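Side-chain contact in putative carboxylesterase (Lactobacillus plantarum WCFS1, PDB 3BJR), which probably hydrolyses carboxylic ester bonds, though its natural substrate is not established: residues Asn110-Arg113 against Glu118-Ile121. Residues are numbered along the deposited sequence; the frame is centred on the assembly and turned at random.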
loop_
_atom_site.group_PDB
_atom_site.type_symbol
_atom_site.label_atom_id
_atom_site.label_comp_id
_atom_site.label_asym_id
_atom_site.label_seq_id
_atom_site.Cartn_x
_atom_site.Cartn_y
_atom_site.Cartn_z
ATOM N N ASN A 110 28.212 -4.427 -7.907
ATOM C CA ASN A 110 29.257 -5.166 -8.540
ATOM C C ASN A 110 30.358 -5.625 -7.542
ATOM O O ASN A 110 30.829 -6.733 -7.622
ATOM C CB ASN A 110 29.897 -4.294 -9.622
ATOM C CG ASN A 110 30.912 -5.031 -10.438
ATOM O OD1 ASN A 110 30.704 -6.168 -10.816
ATOM N ND2 ASN A 110 31.974 -4.353 -10.798
ATOM N N LEU A 111 30.761 -4.762 -6.626
ATOM C CA LEU A 111 31.777 -5.080 -5.625
ATOM C C LEU A 111 31.252 -6.157 -4.721
ATOM O O LEU A 111 31.979 -7.062 -4.375
ATOM C CB LEU A 111 32.090 -3.857 -4.789
ATOM C CG LEU A 111 33.237 -3.916 -3.766
ATOM C CD1 LEU A 111 34.550 -3.906 -4.483
ATOM C CD2 LEU A 111 33.137 -2.748 -2.815
ATOM N N LEU A 112 29.995 -6.057 -4.287
ATOM C CA LEU A 112 29.420 -7.113 -3.445
ATOM C C LEU A 112 29.479 -8.478 -4.131
ATOM O O LEU A 112 29.878 -9.427 -3.511
ATOM C CB LEU A 112 27.997 -6.798 -2.968
ATOM C CG LEU A 112 27.877 -6.046 -1.650
ATOM C CD1 LEU A 112 28.486 -4.612 -1.651
ATOM C CD2 LEU A 112 26.415 -6.105 -1.163
ATOM N N ARG A 113 29.070 -8.568 -5.399
ATOM C CA ARG A 113 29.136 -9.844 -6.143
ATOM C C ARG A 113 30.503 -10.410 -6.384
ATOM O O ARG A 113 30.678 -11.639 -6.432
ATOM C CB ARG A 113 28.553 -9.722 -7.517
ATOM C CG ARG A 113 27.181 -9.799 -7.474
ATOM C CD ARG A 113 26.558 -10.483 -8.644
ATOM N NE ARG A 113 25.149 -10.620 -8.219
ATOM C CZ ARG A 113 24.221 -9.666 -8.267
ATOM N NH1 ARG A 113 24.450 -8.495 -8.851
ATOM N NH2 ARG A 113 23.025 -9.930 -7.798
ATOM N N GLU A 118 34.082 -14.101 0.103
ATOM C CA GLU A 118 34.844 -13.725 1.296
ATOM C C GLU A 118 34.042 -12.906 2.335
ATOM O O GLU A 118 34.474 -12.759 3.477
ATOM C CB GLU A 118 36.157 -13.053 0.925
ATOM C CG GLU A 118 36.086 -11.877 0.060
ATOM C CD GLU A 118 36.423 -12.151 -1.414
ATOM O OE1 GLU A 118 35.862 -13.113 -2.088
ATOM O OE2 GLU A 118 37.234 -11.306 -1.885
ATOM N N TRP A 119 32.877 -12.425 1.915
ATOM C CA TRP A 119 31.916 -11.680 2.746
ATOM C C TRP A 119 30.644 -12.435 3.101
ATOM O O TRP A 119 29.759 -11.863 3.726
ATOM C CB TRP A 119 31.525 -10.388 2.059
ATOM C CG TRP A 119 32.639 -9.352 2.027
ATOM C CD1 TRP A 119 33.783 -9.331 2.776
ATOM C CD2 TRP A 119 32.644 -8.154 1.254
ATOM N NE1 TRP A 119 34.518 -8.201 2.481
ATOM C CE2 TRP A 119 33.831 -7.461 1.553
ATOM C CE3 TRP A 119 31.745 -7.599 0.324
ATOM C CZ2 TRP A 119 34.160 -6.264 0.946
ATOM C CZ3 TRP A 119 32.062 -6.402 -0.261
ATOM C CH2 TRP A 119 33.268 -5.745 0.048
ATOM N N HIS A 120 30.586 -13.710 2.737
ATOM C CA HIS A 120 29.470 -14.612 3.000
ATOM C C HIS A 120 28.160 -14.123 2.514
ATOM O O HIS A 120 27.163 -14.247 3.205
ATOM C CB HIS A 120 29.377 -14.936 4.489
ATOM C CG HIS A 120 30.637 -15.511 5.030
ATOM N ND1 HIS A 120 31.451 -14.819 5.898
ATOM C CD2 HIS A 120 31.262 -16.682 4.772
ATOM C CE1 HIS A 120 32.501 -15.557 6.184
ATOM N NE2 HIS A 120 32.416 -16.689 5.509
ATOM N N ILE A 121 28.186 -13.541 1.324
ATOM C CA ILE A 121 27.021 -13.026 0.675
ATOM C C ILE A 121 26.536 -14.027 -0.371
ATOM O O ILE A 121 27.287 -14.566 -1.149
ATOM C CB ILE A 121 27.310 -11.650 -0.007
ATOM C CG1 ILE A 121 27.656 -10.575 1.043
ATOM C CG2 ILE A 121 26.156 -11.203 -0.885
ATOM C CD1 ILE A 121 28.076 -9.261 0.446
#
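Leu111 meets Trp119 at the rim of the indole. Its CD2 lies 4.1 Å from Trp119 CH2, at the ring edge and near the ring plane. CG of Leu111 is anti to the backbone N (chi1 -174°), which carries the branch out to the far end of the six-membered ring. Leu112 touches both apolar residues of 118-121. Its CD1 is 4.2 Å from Trp119 CZ3, and its CA comes equally close to that carbon, at an oblique angle to the ring. The indole therefore rests against helix backbone as well as side chains. From Ile121 it is CD1 that makes the contact, 3.8 Å from Leu112 CG and 3.9 Å from Leu112 CD2. The two side chains cross at about a right angle. Ile121 CG1 is anti to the carbonyl carbon (chi1 -65°), and the extended chain beyond it brings CD1 to the leucine branch point. No hydrogen bond joins the segments; the side-chain contacts are apolar. At His120 a positive phi ends helix 116-119 in a Schellman motif. The contact lies where the chain leaves this short helix and packs beside helix 100-114. Ile121 opens the short strand 121-122, a few residues before strand 125-131. Leu112 and Ile121 both pack on Phe84 of strand 82-87, Ala52 of strand 50-56 and Ile126 of strand 125-131, while Leu111 reaches Leu34 and Trp119 reaches Leu38 of strand 33-38.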